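Local coordinates for peptidoglycan synthetase penicillin-binding protein 3 (Bifidobacterium adolescentis, PDB 4YE5) that probably binds penicillin and, as a member of the transpeptidase family, is thought to cross-link cell-wall peptidoglycan, at residues A[42-47]-A[146-151]; A[152-157]-A[263-268]; A[158-163]-A[171-176]. All blocks are in the same frame, centred on the assembly; numbering follows the deposited sequence.

The three contacts form a mutually touching cluster in the middle of this elongated molecule, with the centres of interactions 1 and 2 about 12 Å apart, 1 and 3 about 12 Å, and 2 and 3 about 10 Å. E174 of interaction 3 ties back to interaction 1: its OE2 makes a salt bridge with R148 NE (2.8 Å) and a probable hydrogen bond with Y150 OH (2.5 Å). The Y150 ring also packs on interaction 2, CD1 lying 3.4 Å from A266 O. Interactions 2 and 3 meet through G267 N and G161 O, 2.7 Å apart and probably hydrogen-bonded. Interaction 2 alone reaches into the transpeptidase domain; the serine-lysine motif expected of such an enzyme lies outside all three contacts.

Interaction 1. Residues A[42-47]-A[146-151]; sequences ILAQSV and NERLYS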
ATOM      1  N   ILE A  42     -10.048   6.906  10.453  1.00 24.59           N
ATOM      2  CA  ILE A  42     -10.193   7.464   9.114  1.00 23.77           C
ATOM      3  C   ILE A  42      -8.885   8.058   8.585  1.00 26.75           C
ATOM      4  O   ILE A  42      -8.233   8.835   9.272  1.00 29.83           O
ATOM      5  CB  ILE A  42     -11.339   8.503   9.077  1.00 26.88           C
ATOM      6  CG1 ILE A  42     -12.656   7.817   9.475  1.00 30.20           C
ATOM      7  CG2 ILE A  42     -11.458   9.145   7.694  1.00 19.38           C
ATOM      8  CD1 ILE A  42     -13.838   8.769   9.712  1.00 32.27           C
ATOM      9  N   LEU A  43      -8.498   7.666   7.368  1.00 24.34           N
ATOM     10  CA  LEU A  43      -7.234   8.115   6.764  1.00 21.04           C
ATOM     11  C   LEU A  43      -7.464   9.030   5.569  1.00 21.84           C
ATOM     12  O   LEU A  43      -6.621   9.876   5.252  1.00 21.12           O
ATOM     13  CB  LEU A  43      -6.396   6.925   6.309  1.00 17.82           C
ATOM     14  CG  LEU A  43      -6.017   5.929   7.397  1.00 23.66           C
ATOM     15  CD1 LEU A  43      -5.377   4.720   6.769  1.00 19.09           C
ATOM     16  CD2 LEU A  43      -5.091   6.589   8.398  1.00 17.69           C
ATOM     17  N   ALA A  44      -8.599   8.844   4.897  1.00 20.90           N
ATOM     18  CA  ALA A  44      -8.954   9.654   3.732  1.00 20.08           C
ATOM     19  C   ALA A  44     -10.459   9.796   3.698  1.00 22.13           C
ATOM     20  O   ALA A  44     -11.177   8.810   3.874  1.00 21.71           O
ATOM     21  CB  ALA A  44      -8.491   8.981   2.438  1.00 18.35           C
ATOM     22  N   GLN A  45     -10.936  11.011   3.471  1.00 23.97           N
ATOM     23  CA  GLN A  45     -12.365  11.207   3.251  1.00 32.04           C
ATOM     24  C   GLN A  45     -12.676  12.497   2.520  1.00 24.18           C
ATOM     25  O   GLN A  45     -11.933  13.482   2.606  1.00 25.53           O
ATOM     26  CB  GLN A  45     -13.158  11.127   4.552  1.00 32.98           C
ATOM     27  CG  GLN A  45     -12.856  12.202   5.547  1.00 31.76           C
ATOM     28  CD  GLN A  45     -13.893  12.236   6.665  1.00 34.17           C
ATOM     29  OE1 GLN A  45     -15.087  12.126   6.414  1.00 43.82           O
ATOM     30  NE2 GLN A  45     -13.435  12.386   7.900  1.00 38.25           N
ATOM     31  N   SER A  46     -13.793  12.477   1.802  1.00 23.10           N
ATOM     32  CA  SER A  46     -14.188  13.597   0.966  1.00 26.38           C
ATOM     33  C   SER A  46     -15.156  14.523   1.710  1.00 26.99           C
ATOM     34  O   SER A  46     -15.919  14.087   2.568  1.00 33.81           O
ATOM     35  CB  SER A  46     -14.818  13.081  -0.337  1.00 28.81           C
ATOM     36  OG  SER A  46     -13.879  12.330  -1.097  1.00 23.98           O
ATOM     37  N   VAL A  47     -15.106  15.805   1.376  1.00 37.90           N
ATOM     38  CA  VAL A  47     -15.986  16.810   1.964  1.00 37.91           C
ATOM     39  C   VAL A  47     -17.214  16.956   1.077  1.00 33.22           C
ATOM     40  O   VAL A  47     -17.084  17.279  -0.105  1.00 30.17           O
ATOM     41  CB  VAL A  47     -15.283  18.187   2.005  1.00 39.45           C
ATOM     42  CG1 VAL A  47     -16.102  19.185   2.819  1.00 42.20           C
ATOM     43  CG2 VAL A  47     -13.868  18.049   2.579  1.00 42.30           C
ATOM     44  N   ASN A 146     -15.020  17.841  -5.039  1.00 27.96           N
ATOM     45  CA  ASN A 146     -14.195  16.638  -4.860  1.00 27.82           C
ATOM     46  C   ASN A 146     -13.031  16.790  -3.907  1.00 32.06           C
ATOM     47  O   ASN A 146     -12.064  16.010  -3.966  1.00 32.67           O
ATOM     48  CB  ASN A 146     -13.692  16.118  -6.200  1.00 28.08           C
ATOM     49  CG  ASN A 146     -14.822  15.695  -7.106  1.00 39.71           C
ATOM     50  OD1 ASN A 146     -15.451  14.660  -6.891  1.00 40.84           O
ATOM     51  ND2 ASN A 146     -15.095  16.503  -8.120  1.00 32.03           N
ATOM     52  N   GLU A 147     -13.122  17.775  -3.023  1.00 25.47           N
ATOM     53  CA  GLU A 147     -12.089  17.964  -2.017  1.00 30.10           C
ATOM     54  C   GLU A 147     -11.869  16.676  -1.205  1.00 29.38           C
ATOM     55  O   GLU A 147     -12.824  16.066  -0.722  1.00 28.36           O
ATOM     56  CB  GLU A 147     -12.437  19.122  -1.082  1.00 26.99           C
ATOM     57  CG  GLU A 147     -11.285  19.457  -0.112  1.00 35.76           C
ATOM     58  CD  GLU A 147     -11.566  20.689   0.746  1.00 45.72           C
ATOM     59  OE1 GLU A 147     -12.748  20.942   1.079  1.00 49.21           O
ATOM     60  OE2 GLU A 147     -10.599  21.401   1.088  1.00 46.96           O
ATOM     61  N   ARG A 148     -10.607  16.273  -1.065  1.00 26.02           N
ATOM     62  CA  ARG A 148     -10.247  15.036  -0.363  1.00 24.96           C
ATOM     63  C   ARG A 148      -9.306  15.391   0.789  1.00 26.14           C
ATOM     64  O   ARG A 148      -8.266  16.015   0.573  1.00 28.38           O
ATOM     65  CB  ARG A 148      -9.536  14.083  -1.335  1.00 31.42           C
ATOM     66  CG  ARG A 148      -9.274  12.646  -0.824  1.00 24.71           C
ATOM     67  CD  ARG A 148     -10.540  11.818  -0.826  1.00 22.88           C
ATOM     68  NE  ARG A 148     -10.323  10.372  -0.698  1.00 20.79           N
ATOM     69  CZ  ARG A 148     -11.253   9.518  -0.273  1.00 24.34           C
ATOM     70  NH1 ARG A 148     -12.454   9.972   0.082  1.00 19.24           N
ATOM     71  NH2 ARG A 148     -10.998   8.210  -0.200  1.00 19.02           N
ATOM     72  N   LEU A 149      -9.665  15.010   2.011  1.00 21.98           N
ATOM     73  CA  LEU A 149      -8.843  15.343   3.174  1.00 26.27           C
ATOM     74  C   LEU A 149      -8.208  14.093   3.774  1.00 28.79           C
ATOM     75  O   LEU A 149      -8.839  13.025   3.855  1.00 21.72           O
ATOM     76  CB  LEU A 149      -9.670  16.037   4.262  1.00 28.96           C
ATOM     77  CG  LEU A 149     -10.392  17.337   3.869  1.00 40.14           C
ATOM     78  CD1 LEU A 149     -11.190  17.905   5.049  1.00 35.53           C
ATOM     79  CD2 LEU A 149      -9.401  18.376   3.333  1.00 46.38           C
ATOM     80  N   TYR A 150      -6.976  14.252   4.232  1.00 25.37           N
ATOM     81  CA  TYR A 150      -6.229  13.158   4.839  1.00 24.04           C
ATOM     82  C   TYR A 150      -5.833  13.610   6.233  1.00 19.31           C
ATOM     83  O   TYR A 150      -4.882  14.362   6.384  1.00 23.90           O
ATOM     84  CB  TYR A 150      -4.991  12.855   3.998  1.00 20.71           C
ATOM     85  CG  TYR A 150      -5.335  12.441   2.581  1.00 18.45           C
ATOM     86  CD1 TYR A 150      -5.468  13.391   1.564  1.00 26.00           C
ATOM     87  CD2 TYR A 150      -5.547  11.102   2.267  1.00 20.03           C
ATOM     88  CE1 TYR A 150      -5.798  13.008   0.268  1.00 22.68           C
ATOM     89  CE2 TYR A 150      -5.859  10.711   0.978  1.00 21.36           C
ATOM     90  CZ  TYR A 150      -5.989  11.670  -0.013  1.00 23.95           C
ATOM     91  OH  TYR A 150      -6.315  11.275  -1.292  1.00 23.39           O
ATOM     92  N   SER A 151      -6.563  13.155   7.251  1.00 22.57           N
ATOM     93  CA  SER A 151      -6.409  13.721   8.594  1.00 26.29           C
ATOM     94  C   SER A 151      -5.041  13.493   9.223  1.00 24.42           C
ATOM     95  O   SER A 151      -4.650  14.236  10.114  1.00 21.96           O
ATOM     96  CB  SER A 151      -7.513  13.226   9.538  1.00 33.44           C
ATOM     97  OG  SER A 151      -7.456  11.820   9.701  1.00 35.02           O
TER
HETATM   98  O   HOH W   1     -12.918  13.152  -3.428  1.00 25.48           O
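R148 folds its guanidinium over the backbone of the opposing strand, so that A44 C lies 4.0 Å above the centre of the group and Q45 N sits on the same face, nearer its rim. The long arginine chain leaves the backbone with CG anti to N and then bends at chi2 (75°), which carries CD back toward S46. NH1 donates to S46 OG at 3.0 Å; the bond is bent (140° at the hydrogen), with the hydroxyl 26° out of the guanidinium plane. A serine suits this place because its short side chain can accept from the arginine while hydrogen-bonding a water that donates to N146 O.

Behind this lies a short antiparallel ladder. Q45 and L149 are a hydrogen-bonded pair, Q45 N reaching L149 O at 2.9 Å and L149 N reaching Q45 O at 2.8 Å, and their side chains share the face opposite to S46 and R148. The pairing continues with V47 N to E147 O (3.1 Å). The V47 and E147 side chains run alongside each other, while the branched V47 places CG2 3.6 Å from L149 CD1. At the other end the small A44 lets Y150 come close, with CE2 3.5 Å from A44 CB.

Strand 148-149 is one edge strand of its mixed sheet, and 42-46 separates it from strand 35-36, where a beta bulge sets both L43 and A44 across from I35. R148 NH2 also binds G33 O, and its NE salt bridge leads to helix 172-176.

Interaction 2. Residues A[152-157]-A[263-268]; sequences NGTLMG and TTEAGS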
ATOM      1  N   ASN A 152      -4.308  12.474   8.786  1.00 22.07           N
ATOM      2  CA  ASN A 152      -2.971  12.247   9.352  1.00 23.22           C
ATOM      3  C   ASN A 152      -1.819  12.953   8.602  1.00 30.88           C
ATOM      4  O   ASN A 152      -0.643  12.708   8.894  1.00 24.58           O
ATOM      5  CB  ASN A 152      -2.683  10.745   9.502  1.00 21.83           C
ATOM      6  CG  ASN A 152      -3.633  10.056  10.483  1.00 29.66           C
ATOM      7  OD1 ASN A 152      -3.297   9.853  11.642  1.00 31.53           O
ATOM      8  ND2 ASN A 152      -4.826   9.706  10.019  1.00 29.56           N
ATOM      9  N   GLY A 153      -2.146  13.815   7.636  1.00 26.21           N
ATOM     10  CA  GLY A 153      -1.123  14.611   6.956  1.00 24.86           C
ATOM     11  C   GLY A 153      -0.095  13.801   6.163  1.00 22.84           C
ATOM     12  O   GLY A 153      -0.416  13.181   5.144  1.00 22.69           O
ATOM     13  N   THR A 154       1.142  13.794   6.645  1.00 23.21           N
ATOM     14  CA  THR A 154       2.233  13.078   5.980  1.00 21.21           C
ATOM     15  C   THR A 154       2.275  11.574   6.218  1.00 22.62           C
ATOM     16  O   THR A 154       3.024  10.860   5.526  1.00 23.06           O
ATOM     17  CB  THR A 154       3.615  13.639   6.411  1.00 20.07           C
ATOM     18  OG1 THR A 154       3.749  13.503   7.829  1.00 25.02           O
ATOM     19  CG2 THR A 154       3.737  15.119   6.021  1.00 26.52           C
ATOM     20  N   LEU A 155       1.522  11.087   7.208  1.00 22.28           N
ATOM     21  CA  LEU A 155       1.546   9.648   7.515  1.00 23.99           C
ATOM     22  C   LEU A 155       1.250   8.821   6.265  1.00 25.21           C
ATOM     23  O   LEU A 155       0.249   9.048   5.602  1.00 17.50           O
ATOM     24  CB  LEU A 155       0.548   9.293   8.625  1.00 18.19           C
ATOM     25  CG  LEU A 155       0.525   7.798   8.993  1.00 20.65           C
ATOM     26  CD1 LEU A 155       1.750   7.418   9.822  1.00 21.15           C
ATOM     27  CD2 LEU A 155      -0.758   7.455   9.740  1.00 19.67           C
HETATM   28  N   MSE A 156       2.136   7.879   5.939  1.00 18.57           N
HETATM   29  CA  MSE A 156       2.007   7.037   4.743  1.00 16.83           C
HETATM   30  C   MSE A 156       1.481   7.796   3.491  1.00 16.57           C
HETATM   31  O   MSE A 156       0.667   7.274   2.728  1.00 18.28           O
HETATM   32  CB  MSE A 156       1.151   5.783   5.056  1.00 16.12           C
HETATM   33  CG  MSE A 156      -0.350   6.058   5.380  1.00 18.11           C
HETATM   34 SE   MSE A 156      -1.384   4.408   5.761  0.66 25.46          SE
HETATM   35  CE  MSE A 156      -1.897   4.873   7.565  1.00 34.42           C
ATOM     36  N   GLY A 157       1.969   9.017   3.284  1.00 18.62           N
ATOM     37  CA  GLY A 157       1.405   9.915   2.279  1.00 19.39           C
ATOM     38  C   GLY A 157       1.433   9.364   0.865  1.00 21.76           C
ATOM     39  O   GLY A 157       0.441   9.438   0.144  1.00 20.71           O
ATOM     40  N   THR A 263       9.231  12.204   3.117  1.00 25.19           N
ATOM     41  CA  THR A 263       8.146  12.849   3.840  1.00 28.42           C
ATOM     42  C   THR A 263       7.256  13.617   2.867  1.00 29.66           C
ATOM     43  O   THR A 263       7.671  14.623   2.314  1.00 28.12           O
ATOM     44  CB  THR A 263       8.704  13.764   4.939  1.00 32.72           C
ATOM     45  OG1 THR A 263       9.424  12.958   5.882  1.00 33.17           O
ATOM     46  CG2 THR A 263       7.576  14.504   5.665  1.00 29.92           C
ATOM     47  N   THR A 264       6.052  13.111   2.609  1.00 24.34           N
ATOM     48  CA  THR A 264       5.134  13.801   1.706  1.00 23.38           C
ATOM     49  C   THR A 264       3.735  13.846   2.307  1.00 23.43           C
ATOM     50  O   THR A 264       3.288  12.877   2.943  1.00 23.53           O
ATOM     51  CB  THR A 264       5.079  13.136   0.286  1.00 41.10           C
ATOM     52  OG1 THR A 264       4.189  12.022   0.310  1.00 42.13           O
ATOM     53  CG2 THR A 264       6.457  12.638  -0.165  1.00 42.25           C
ATOM     54  N   GLU A 265       3.051  14.974   2.131  1.00 21.18           N
ATOM     55  CA  GLU A 265       1.652  15.093   2.531  1.00 22.26           C
ATOM     56  C   GLU A 265       0.802  14.158   1.681  1.00 21.64           C
ATOM     57  O   GLU A 265       0.956  14.126   0.455  1.00 26.19           O
ATOM     58  CB  GLU A 265       1.168  16.542   2.362  1.00 28.86           C
ATOM     59  CG  GLU A 265       1.683  17.502   3.425  1.00 35.84           C
ATOM     60  CD  GLU A 265       0.906  17.396   4.730  1.00 41.78           C
ATOM     61  OE1 GLU A 265      -0.228  16.874   4.705  1.00 45.39           O
ATOM     62  OE2 GLU A 265       1.424  17.835   5.781  1.00 46.18           O
ATOM     63  N   ALA A 266      -0.093  13.396   2.318  1.00 19.65           N
ATOM     64  CA  ALA A 266      -1.001  12.549   1.554  1.00 25.09           C
ATOM     65  C   ALA A 266      -1.844  13.436   0.642  1.00 25.67           C
ATOM     66  O   ALA A 266      -2.298  14.492   1.066  1.00 19.00           O
ATOM     67  CB  ALA A 266      -1.898  11.737   2.483  1.00 22.82           C
ATOM     68  N   GLY A 267      -2.034  13.024  -0.611  1.00 19.55           N
ATOM     69  CA  GLY A 267      -2.861  13.809  -1.529  1.00 25.62           C
ATOM     70  C   GLY A 267      -2.165  14.980  -2.218  1.00 27.50           C
ATOM     71  O   GLY A 267      -2.759  15.632  -3.064  1.00 27.67           O
ATOM     72  N   SER A 268      -0.907  15.238  -1.867  1.00 26.78           N
ATOM     73  CA  SER A 268      -0.134  16.321  -2.482  1.00 24.79           C
ATOM     74  C   SER A 268       0.401  15.934  -3.866  1.00 27.52           C
ATOM     75  O   SER A 268       0.373  14.765  -4.246  1.00 24.30           O
ATOM     76  CB  SER A 268       1.049  16.679  -1.594  1.00 24.93           C
ATOM     77  OG  SER A 268       2.019  15.642  -1.648  1.00 24.02           O
TER
HETATM   78  O   HOH W   2       5.261  10.851   4.160  1.00 22.45           O
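G153 and T154, at the centre of a type II' beta turn running from N152 to L155, pack against E265 and A266 at the start of a type II turn that ends at S268. One loop belongs to the dimerisation domain and the other to the transpeptidase domain, so the contact joins the two parts of the chain.

A single direct hydrogen bond crosses the interface. A266 N donates to G153 O at 2.9 Å, nearly straight at the hydrogen (170°) but approaching from above the carbonyl plane. A water adds an indirect link, accepting from T264 N and donating to T154 O.

Weaker contacts gather round the T264 carbonyl, whose oxygen lies 3.2 Å from T154 CA and 3.6 Å from G157 CA in CA-H...O contacts. G157 presents its bare CA here, where a side chain would run into that oxygen. G153 and G267 have the positive phi that their turn positions ask for, which glycine adopts easily.

In the side-chain packing, a bend at chi2 (-79°) turns E265 CD back toward the first turn. OE1 comes 3.3 Å from G153 CA, and OE2 lies beside the T154 methyl CG2. The single methyl of A266 packs 3.4 Å from G153 O, with G157 CA next nearest.

S268 OG caps helix 269-273 at A271 N, and donates in turn to E265 O at 2.8 Å, in the carbonyl plane and on a lone pair.

Interaction 3. Residues A[158-163]-A[171-176]; sequences SLLGGV and AGIEQM
I173 N donates to L159 O at 2.9 Å and E174 N to L160 O at 3.2 Å, so the last carbonyls of helix 157-160 accept N-H groups from the early residues of helix 172-176. The two helices are joined through a short antiparallel beta hairpin, strands 162-163 and 169-171, which turns the chain back so that these ends meet. The second bond is close to linear (168°), its donor nearly along the C=O axis. This pairing satisfies buried carbonyls that have no turn of their own helix left to bind.

Glycines make the close approach possible. G161 leaves the first helix with phi 88°, and its CA lies 3.5 Å from A171 O in a nearly straight CA-H...O contact. G172, also at positive phi, brings its CA to 3.3 Å from L159 O. A CB on either residue would collide with the other segment.

The carboxylate of buried E174 has partners beyond the two segments: OE1 forms a salt bridge with R32 NE, and OE2 serves the 146-151 segment, which would be expected to offset much of its charge. E174 CG passes 3.3 Å from L160 O, and a bend at chi2 (-83°) then puts CD next to the V163 methyl CG1.

Farther out the packing is apolar. The I173 and L159 side chains meet at a slant, and beta-branched I173 directs its CD1 toward L159, with L160 slightly farther off, while the I173, L160 and E174 side chains also lie against I35 of strand 35-36. I173 CD1 sits 4.0 Å from L159 CG and 4.3 Å from L160 CD2.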
ATOM      1  N   SER A 158       2.555   8.782   0.461  1.00 17.18           N
ATOM      2  CA  SER A 158       2.670   8.323  -0.918  1.00 23.25           C
ATOM      3  C   SER A 158       2.023   6.961  -1.079  1.00 22.00           C
ATOM      4  O   SER A 158       1.659   6.556  -2.207  1.00 20.75           O
ATOM      5  CB  SER A 158       4.138   8.267  -1.359  1.00 25.37           C
ATOM      6  OG  SER A 158       4.862   7.383  -0.510  1.00 34.11           O
ATOM      7  N   LEU A 159       1.862   6.242   0.030  1.00 16.85           N
ATOM      8  CA  LEU A 159       1.114   4.981  -0.017  1.00 20.79           C
ATOM      9  C   LEU A 159      -0.389   5.239  -0.216  1.00 22.58           C
ATOM     10  O   LEU A 159      -1.063   4.495  -0.915  1.00 19.32           O
ATOM     11  CB  LEU A 159       1.327   4.159   1.267  1.00 16.42           C
ATOM     12  CG  LEU A 159       0.676   2.776   1.317  1.00 26.84           C
ATOM     13  CD1 LEU A 159       1.156   1.894   0.175  1.00 27.37           C
ATOM     14  CD2 LEU A 159       0.931   2.101   2.663  1.00 26.30           C
ATOM     15  N   LEU A 160      -0.915   6.252   0.458  1.00 17.13           N
ATOM     16  CA  LEU A 160      -2.310   6.649   0.268  1.00 22.88           C
ATOM     17  C   LEU A 160      -2.486   7.209  -1.140  1.00 21.79           C
ATOM     18  O   LEU A 160      -3.444   6.891  -1.825  1.00 20.87           O
ATOM     19  CB  LEU A 160      -2.712   7.707   1.305  1.00 18.83           C
ATOM     20  CG  LEU A 160      -2.977   7.095   2.690  1.00 22.69           C
ATOM     21  CD1 LEU A 160      -3.219   8.167   3.740  1.00 19.38           C
ATOM     22  CD2 LEU A 160      -4.163   6.146   2.614  1.00 23.78           C
ATOM     23  N   GLY A 161      -1.534   8.032  -1.574  1.00 21.20           N
ATOM     24  CA  GLY A 161      -1.560   8.586  -2.911  1.00 18.34           C
ATOM     25  C   GLY A 161      -2.345   9.888  -2.959  1.00 18.61           C
ATOM     26  O   GLY A 161      -2.045  10.831  -2.206  1.00 21.32           O
ATOM     27  N   GLY A 162      -3.362   9.936  -3.824  1.00 18.94           N
ATOM     28  CA  GLY A 162      -4.160  11.146  -3.983  1.00 19.22           C
ATOM     29  C   GLY A 162      -5.176  11.024  -5.110  1.00 23.67           C
ATOM     30  O   GLY A 162      -5.168  10.039  -5.864  1.00 23.38           O
ATOM     31  N   VAL A 163      -6.060  12.013  -5.210  1.00 23.75           N
ATOM     32  CA  VAL A 163      -7.047  12.066  -6.292  1.00 29.90           C
ATOM     33  C   VAL A 163      -6.856  13.316  -7.166  1.00 31.98           C
ATOM     34  O   VAL A 163      -6.257  14.301  -6.732  1.00 30.82           O
ATOM     35  CB  VAL A 163      -8.483  12.047  -5.737  1.00 25.59           C
ATOM     36  CG1 VAL A 163      -8.722  10.797  -4.882  1.00 21.74           C
ATOM     37  CG2 VAL A 163      -8.748  13.302  -4.919  1.00 29.67           C
ATOM     38  N   ALA A 171      -2.972   7.843  -7.707  1.00 24.30           N
ATOM     39  CA  ALA A 171      -1.764   7.247  -7.129  1.00 23.48           C
ATOM     40  C   ALA A 171      -2.150   6.457  -5.900  1.00 23.13           C
ATOM     41  O   ALA A 171      -3.218   6.690  -5.338  1.00 21.83           O
ATOM     42  CB  ALA A 171      -0.740   8.331  -6.755  1.00 21.58           C
ATOM     43  N   GLY A 172      -1.272   5.535  -5.485  1.00 23.14           N
ATOM     44  CA  GLY A 172      -1.408   4.845  -4.217  1.00 21.59           C
ATOM     45  C   GLY A 172      -2.696   4.062  -4.081  1.00 19.89           C
ATOM     46  O   GLY A 172      -3.249   3.573  -5.059  1.00 20.49           O
ATOM     47  N   ILE A 173      -3.150   3.914  -2.845  1.00 18.47           N
ATOM     48  CA  ILE A 173      -4.369   3.174  -2.551  1.00 20.14           C
ATOM     49  C   ILE A 173      -5.619   3.804  -3.220  1.00 19.38           C
ATOM     50  O   ILE A 173      -6.530   3.090  -3.650  1.00 19.34           O
ATOM     51  CB  ILE A 173      -4.532   3.071  -1.025  1.00 24.98           C
ATOM     52  CG1 ILE A 173      -3.406   2.170  -0.475  1.00 30.49           C
ATOM     53  CG2 ILE A 173      -5.898   2.487  -0.664  1.00 18.95           C
ATOM     54  CD1 ILE A 173      -3.290   2.207   0.989  1.00 34.74           C
ATOM     55  N   GLU A 174      -5.624   5.127  -3.348  1.00 20.13           N
ATOM     56  CA  GLU A 174      -6.741   5.829  -4.024  1.00 23.96           C
ATOM     57  C   GLU A 174      -6.938   5.276  -5.426  1.00 22.72           C
ATOM     58  O   GLU A 174      -8.058   5.081  -5.886  1.00 25.18           O
ATOM     59  CB  GLU A 174      -6.466   7.342  -4.100  1.00 19.16           C
ATOM     60  CG  GLU A 174      -6.417   8.044  -2.744  1.00 18.76           C
ATOM     61  CD  GLU A 174      -7.800   8.414  -2.206  1.00 23.73           C
ATOM     62  OE1 GLU A 174      -8.819   7.864  -2.686  1.00 19.94           O
ATOM     63  OE2 GLU A 174      -7.871   9.268  -1.295  1.00 22.78           O
ATOM     64  N   GLN A 175      -5.829   4.997  -6.102  1.00 22.37           N
ATOM     65  CA  GLN A 175      -5.892   4.482  -7.455  1.00 22.97           C
ATOM     66  C   GLN A 175      -6.236   2.998  -7.446  1.00 28.43           C
ATOM     67  O   GLN A 175      -7.118   2.547  -8.171  1.00 25.43           O
ATOM     68  CB  GLN A 175      -4.549   4.698  -8.159  1.00 20.72           C
ATOM     69  CG  GLN A 175      -4.416   3.938  -9.487  1.00 26.89           C
ATOM     70  CD  GLN A 175      -3.079   4.204 -10.161  1.00 39.66           C
ATOM     71  OE1 GLN A 175      -2.378   5.150  -9.808  1.00 46.64           O
ATOM     72  NE2 GLN A 175      -2.713   3.357 -11.118  1.00 45.94           N
HETATM   73  N   MSE A 176      -5.537   2.229  -6.619  1.00 26.79           N
HETATM   74  CA  MSE A 176      -5.767   0.787  -6.588  1.00 23.37           C
HETATM   75  C   MSE A 176      -7.203   0.422  -6.235  1.00 24.92           C
HETATM   76  O   MSE A 176      -7.764  -0.516  -6.786  1.00 26.32           O
HETATM   77  CB  MSE A 176      -4.856   0.131  -5.561  1.00 20.27           C
HETATM   78  CG  MSE A 176      -4.993  -1.357  -5.545  1.00 30.26           C
HETATM   79 SE   MSE A 176      -3.650  -2.083  -4.349  0.43 39.72          SE
HETATM   80  CE  MSE A 176      -4.666  -1.891  -2.757  1.00 19.60           C
TER